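Local coordinates for chitosanase (PDB 6X2Q), which binds chitosan oligosaccharides and probably hydrolyses chitosan as a chitosanase, at residues D52-E55 with V56-Y60; P104-R107 with Q108-D112. All blocks are in the same frame, centred on the assembly; numbering follows the deposited sequence.

Contact 1: residues D52-E55 with V56-Y60; sequences DMLE and VIQRY. With GCS (2-amino-2-deoxy-beta-D-glucopyranose), chain B.
E55 and R59, one helical turn apart, form a loose salt bridge on a partly exposed side of the first turns of helix 52-63. The two side chains run side by side in the same direction, with carboxylate and guanidinium planes only 8° apart, and OE1 of E55 lies 3.5 Å from NH1 of R59. With CG anti to the backbone N (chi1 -171°), the extended chain of E55 stands out from the helix beside R59, which lies alongside with its CD and NH1 both near OE1. E116 brings a second carboxylate close to E55 OE1, a like charge that R59 probably helps to offset.

An apolar contact follows the same spacing of four residues. M53 and I57 also lie alongside each other, CG of M53 standing 4.0 Å from CD1 of I57, and both touch W97 of helix 93-100. L54 crosses Q58 at a slant in a van der Waals contact, its methyl CD1 3.7 Å from the amide carbon CD of Q58.

Regular alpha-helical bonding carries these pairs: the amides of V56, I57, Q58 and R59 bond to the carbonyls of D52, M53, L54 and E55. The shortest of the four joins Q58 N to L54 O at 2.8 Å.

At the start of this helix, D52 takes part in sugar binding. With CG between the backbone N and the carbonyl carbon (chi1 61°), its OD1 accepts a hydrogen bond from N2 of a bound glucosamine at 2.8 Å. Y118 OH bonds to both D52 OD1 and the sugar, while T47 N and the T50 hydroxyl hold D52 OD2, so neighbours grip both carboxylate oxygens.

Contact 2: residues P104-R107 with Q108-D112; sequences PVFR and QVQDD
F106 and Q110 meet across one turn at the start of the long alpha-helix 104-129, where NE2 of Q110 comes to 3.4 Å from CE2 of the F106 ring. The side chains slant across each other, with ring and amide planes 68° apart. CG of Q110 lies anti to its carbonyl carbon and beside its own backbone N (chi1 -69°), and from there the extended chain brings NE2 to the ring.

The amide is also gripped from beyond this turn: R43 N bonds to OE1 of Q110, and Y27 O receives a weak hydrogen bond from NE2. With Q110 replaced by alanine, R43 N would probably lose this acceptor and a gap would be likely to open beside the F106 ring. The F106 ring also packs edge-to-face with W97.

Underneath, backbone bonds fix the spacing of the side chains. Q110 N donates to F106 O at 3.1 Å, and D111 N to R107 O at 2.9 Å. In the carboxylate of D111, OD1 accepts a hydrogen bond from Y27 OH and forms a salt bridge with R43. The loop carrying R43 is thus tied to two successive residues of the helix.

R107 folds back over the helix start, its guanidinium lying with one face over CA of P104, and NH1 reaches S101 O. Farther along, Q108 bends at chi2 (61°) to span its own turn: its NE2 donates to OD1 of D112 at 2.8 Å, approaching from above the carboxylate plane while the acceptor stays nearly in the amide plane of Q108.

How the contacts relate
Contact 1 precedes contact 2 along the chain, at the start of helix 52-63 and of helix 104-129 respectively, and their centres lie 10 Å apart on the same side of the chain's centre. The two helices pack directly: V56 CG1 meets F106 CE1 at 3.6 Å, the rings of Y60 and F106 meet edge-to-face, and V109 rests on R59. Helix 93-100 lies against both contacts, and helix 104-129 runs on from contact 2 to the sugar site. Two short helical segments within the family 46 fold therefore share one packed interface, with the sugar held near one end.

Contact 1: residues D52-E55 with V56-Y60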
loop_
_atom_site.group_PDB
_atom_site.type_symbol
_atom_site.label_atom_id
_atom_site.label_comp_id
_atom_site.label_asym_id
_atom_site.label_seq_id
_atom_site.Cartn_x
_atom_site.Cartn_y
_atom_site.Cartn_z
ATOM N N ASP A 52 1.078 1.026 -12.192
ATOM C CA ASP A 52 1.218 -0.308 -11.558
ATOM C C ASP A 52 0.126 -1.230 -12.081
ATOM O O ASP A 52 0.372 -2.400 -12.180
ATOM C CB ASP A 52 1.469 -0.238 -10.045
ATOM C CG ASP A 52 0.377 0.423 -9.244
ATOM O OD1 ASP A 52 0.270 0.136 -8.070
ATOM O OD2 ASP A 52 -0.341 1.201 -9.819
ATOM N N MET A 53 -1.008 -0.675 -12.487
ATOM C CA MET A 53 -2.060 -1.506 -13.113
ATOM C C MET A 53 -1.531 -2.000 -14.465
ATOM O O MET A 53 -1.767 -3.136 -14.797
ATOM C CB MET A 53 -3.353 -0.727 -13.313
ATOM C CG MET A 53 -4.284 -1.393 -14.260
ATOM S SD MET A 53 -5.846 -0.574 -14.404
ATOM C CE MET A 53 -6.565 -0.923 -12.818
ATOM N N LEU A 54 -0.795 -1.153 -15.168
ATOM C CA LEU A 54 -0.199 -1.491 -16.472
ATOM C C LEU A 54 0.811 -2.624 -16.297
ATOM O O LEU A 54 0.751 -3.539 -17.057
ATOM C CB LEU A 54 0.475 -0.258 -17.070
ATOM C CG LEU A 54 1.310 -0.545 -18.309
ATOM C CD1 LEU A 54 0.422 -0.887 -19.484
ATOM C CD2 LEU A 54 2.207 0.606 -18.658
ATOM N N GLU A 55 1.688 -2.535 -15.311
ATOM C CA GLU A 55 2.682 -3.577 -15.137
ATOM C C GLU A 55 2.030 -4.932 -14.884
ATOM O O GLU A 55 2.473 -5.945 -15.435
ATOM C CB GLU A 55 3.634 -3.217 -14.011
ATOM C CG GLU A 55 4.782 -4.173 -13.962
ATOM C CD GLU A 55 5.618 -4.006 -12.734
ATOM O OE1 GLU A 55 6.457 -4.892 -12.482
ATOM O OE2 GLU A 55 5.435 -2.995 -12.025
ATOM N N VAL A 56 0.968 -4.968 -14.074
ATOM C CA VAL A 56 0.294 -6.233 -13.795
ATOM C C VAL A 56 -0.223 -6.848 -15.094
ATOM O O VAL A 56 0.039 -8.022 -15.403
ATOM C CB VAL A 56 -0.840 -6.020 -12.774
ATOM C CG1 VAL A 56 -1.716 -7.251 -12.672
ATOM C CG2 VAL A 56 -0.279 -5.640 -11.389
ATOM N N ILE A 57 -0.941 -6.052 -15.891
ATOM C CA ILE A 57 -1.547 -6.589 -17.101
ATOM C C ILE A 57 -0.472 -6.946 -18.113
ATOM O O ILE A 57 -0.549 -7.994 -18.758
ATOM C CB ILE A 57 -2.599 -5.605 -17.649
ATOM C CG1 ILE A 57 -3.767 -5.539 -16.660
ATOM C CG2 ILE A 57 -3.113 -6.011 -19.063
ATOM C CD1 ILE A 57 -4.745 -4.396 -16.893
ATOM N N GLN A 58 0.582 -6.129 -18.221
ATOM C CA GLN A 58 1.672 -6.470 -19.135
ATOM C C GLN A 58 2.332 -7.786 -18.744
ATOM O O GLN A 58 2.530 -8.671 -19.587
ATOM C CB GLN A 58 2.706 -5.346 -19.194
ATOM C CG GLN A 58 2.312 -4.255 -20.169
ATOM C CD GLN A 58 3.312 -3.111 -20.249
ATOM O OE1 GLN A 58 4.090 -2.869 -19.318
ATOM N NE2 GLN A 58 3.280 -2.385 -21.370
ATOM N N ARG A 59 2.681 -7.943 -17.467
ATOM C CA ARG A 59 3.310 -9.195 -17.070
ATOM C C ARG A 59 2.367 -10.366 -17.298
ATOM O O ARG A 59 2.790 -11.431 -17.751
ATOM C CB ARG A 59 3.761 -9.123 -15.618
ATOM C CG ARG A 59 4.768 -8.021 -15.424
ATOM C CD ARG A 59 5.298 -7.982 -14.024
ATOM N NE ARG A 59 6.128 -9.139 -13.754
ATOM C CZ ARG A 59 6.844 -9.282 -12.649
ATOM N NH1 ARG A 59 6.828 -8.329 -11.733
ATOM N NH2 ARG A 59 7.575 -10.373 -12.464
ATOM N N TYR A 60 1.079 -10.177 -17.014
ATOM C CA TYR A 60 0.128 -11.252 -17.223
ATOM C C TYR A 60 0.021 -11.597 -18.702
ATOM O O TYR A 60 -0.114 -12.772 -19.066
ATOM C CB TYR A 60 -1.225 -10.850 -16.660
ATOM C CG TYR A 60 -2.300 -11.908 -16.764
ATOM C CD1 TYR A 60 -2.150 -13.148 -16.143
ATOM C CD2 TYR A 60 -3.477 -11.659 -17.468
ATOM C CE1 TYR A 60 -3.148 -14.118 -16.226
ATOM C CE2 TYR A 60 -4.480 -12.620 -17.560
ATOM C CZ TYR A 60 -4.309 -13.851 -16.950
ATOM O OH TYR A 60 -5.308 -14.806 -17.036
HETATM C C1 GCS B . -0.972 4.185 -4.902
HETATM C C2 GCS B . -0.379 3.649 -6.189
HETATM C C3 GCS B . 1.088 3.966 -6.221
HETATM C C4 GCS B . 1.343 5.462 -6.138
HETATM C C5 GCS B . 0.401 5.973 -5.043
HETATM C C6 GCS B . 0.344 7.462 -4.840
HETATM N N2 GCS B . -0.624 2.272 -6.421
HETATM O O1 GCS B . -2.369 3.995 -4.687
HETATM O O3 GCS B . 1.552 3.484 -7.418
HETATM O O4 GCS B . 2.470 5.730 -6.313
HETATM O O5 GCS B . -0.924 5.529 -5.178
HETATM O O6 GCS B . 0.378 8.177 -6.030
#

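Contact 2: residues P104-R107 with Q108-D112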
loop_
_atom_site.group_PDB
_atom_site.type_symbol
_atom_site.label_atom_id
_atom_site.label_comp_id
_atom_site.label_asym_id
_atom_site.label_seq_id
_atom_site.Cartn_x
_atom_site.Cartn_y
_atom_site.Cartn_z
ATOM N N PRO A 104 -5.748 -18.106 -10.552
ATOM C CA PRO A 104 -4.641 -17.996 -9.584
ATOM C C PRO A 104 -3.377 -17.424 -10.183
ATOM O O PRO A 104 -2.561 -16.848 -9.448
ATOM C CB PRO A 104 -4.415 -19.444 -9.128
ATOM C CG PRO A 104 -5.554 -20.244 -9.673
ATOM C CD PRO A 104 -6.105 -19.511 -10.829
ATOM N N VAL A 105 -3.184 -17.562 -11.497
ATOM C CA VAL A 105 -1.960 -17.055 -12.109
ATOM C C VAL A 105 -1.983 -15.531 -12.157
ATOM O O VAL A 105 -0.948 -14.877 -11.975
ATOM C CB VAL A 105 -1.758 -17.659 -13.513
ATOM C CG1 VAL A 105 -0.487 -17.105 -14.136
ATOM C CG2 VAL A 105 -1.713 -19.195 -13.458
ATOM N N PHE A 106 -3.159 -14.948 -12.419
ATOM C CA PHE A 106 -3.311 -13.493 -12.368
ATOM C C PHE A 106 -3.079 -12.971 -10.958
ATOM O O PHE A 106 -2.362 -11.983 -10.770
ATOM C CB PHE A 106 -4.699 -13.084 -12.860
ATOM C CG PHE A 106 -4.880 -11.594 -12.980
ATOM C CD1 PHE A 106 -4.105 -10.857 -13.861
ATOM C CD2 PHE A 106 -5.839 -10.936 -12.235
ATOM C CE1 PHE A 106 -4.270 -9.483 -13.973
ATOM C CE2 PHE A 106 -6.014 -9.557 -12.350
ATOM C CZ PHE A 106 -5.226 -8.833 -13.213
ATOM N N ARG A 107 -3.677 -13.629 -9.959
ATOM C CA ARG A 107 -3.422 -13.268 -8.568
ATOM C C ARG A 107 -1.940 -13.365 -8.245
ATOM O O ARG A 107 -1.392 -12.503 -7.545
ATOM C CB ARG A 107 -4.249 -14.161 -7.641
ATOM C CG ARG A 107 -5.752 -14.092 -7.967
ATOM C CD ARG A 107 -6.629 -14.462 -6.783
ATOM N NE ARG A 107 -6.470 -15.860 -6.387
ATOM C CZ ARG A 107 -7.105 -16.884 -6.959
ATOM N NH1 ARG A 107 -7.948 -16.685 -7.963
ATOM N NH2 ARG A 107 -6.899 -18.111 -6.526
ATOM N N GLN A 108 -1.264 -14.377 -8.793
ATOM C CA GLN A 108 0.170 -14.532 -8.562
ATOM C C GLN A 108 0.952 -13.352 -9.128
ATOM O O GLN A 108 1.885 -12.856 -8.485
ATOM C CB GLN A 108 0.662 -15.854 -9.168
ATOM C CG GLN A 108 2.161 -16.120 -8.989
ATOM C CD GLN A 108 2.571 -16.214 -7.518
ATOM O OE1 GLN A 108 2.066 -17.051 -6.777
ATOM N NE2 GLN A 108 3.487 -15.345 -7.096
ATOM N N VAL A 109 0.574 -12.878 -10.322
ATOM C CA VAL A 109 1.211 -11.690 -10.893
ATOM C C VAL A 109 1.036 -10.492 -9.960
ATOM O O VAL A 109 1.967 -9.704 -9.750
ATOM C CB VAL A 109 0.648 -11.401 -12.304
ATOM C CG1 VAL A 109 1.155 -10.053 -12.838
ATOM C CG2 VAL A 109 1.013 -12.521 -13.279
ATOM N N GLN A 110 -0.159 -10.336 -9.388
ATOM C CA GLN A 110 -0.374 -9.275 -8.408
ATOM C C GLN A 110 0.561 -9.433 -7.211
ATOM O O GLN A 110 1.095 -8.439 -6.702
ATOM C CB GLN A 110 -1.829 -9.278 -7.953
ATOM C CG GLN A 110 -2.813 -8.855 -9.021
ATOM C CD GLN A 110 -4.204 -8.634 -8.448
ATOM O OE1 GLN A 110 -4.363 -7.933 -7.434
ATOM N NE2 GLN A 110 -5.220 -9.233 -9.088
ATOM N N ASP A 111 0.785 -10.680 -6.761
ATOM C CA ASP A 111 1.698 -10.907 -5.639
ATOM C C ASP A 111 3.116 -10.517 -6.024
ATOM O O ASP A 111 3.834 -9.889 -5.236
ATOM C CB ASP A 111 1.678 -12.377 -5.189
ATOM C CG ASP A 111 0.327 -12.819 -4.627
ATOM O OD1 ASP A 111 -0.466 -11.955 -4.200
ATOM O OD2 ASP A 111 0.040 -14.043 -4.631
ATOM N N ASP A 112 3.539 -10.896 -7.231
ATOM C CA ASP A 112 4.898 -10.591 -7.658
ATOM C C ASP A 112 5.105 -9.087 -7.755
ATOM O O ASP A 112 6.126 -8.561 -7.305
ATOM C CB ASP A 112 5.203 -11.259 -9.007
ATOM C CG ASP A 112 5.224 -12.801 -8.934
ATOM O OD1 ASP A 112 5.283 -13.371 -7.819
ATOM O OD2 ASP A 112 5.193 -13.440 -10.019
#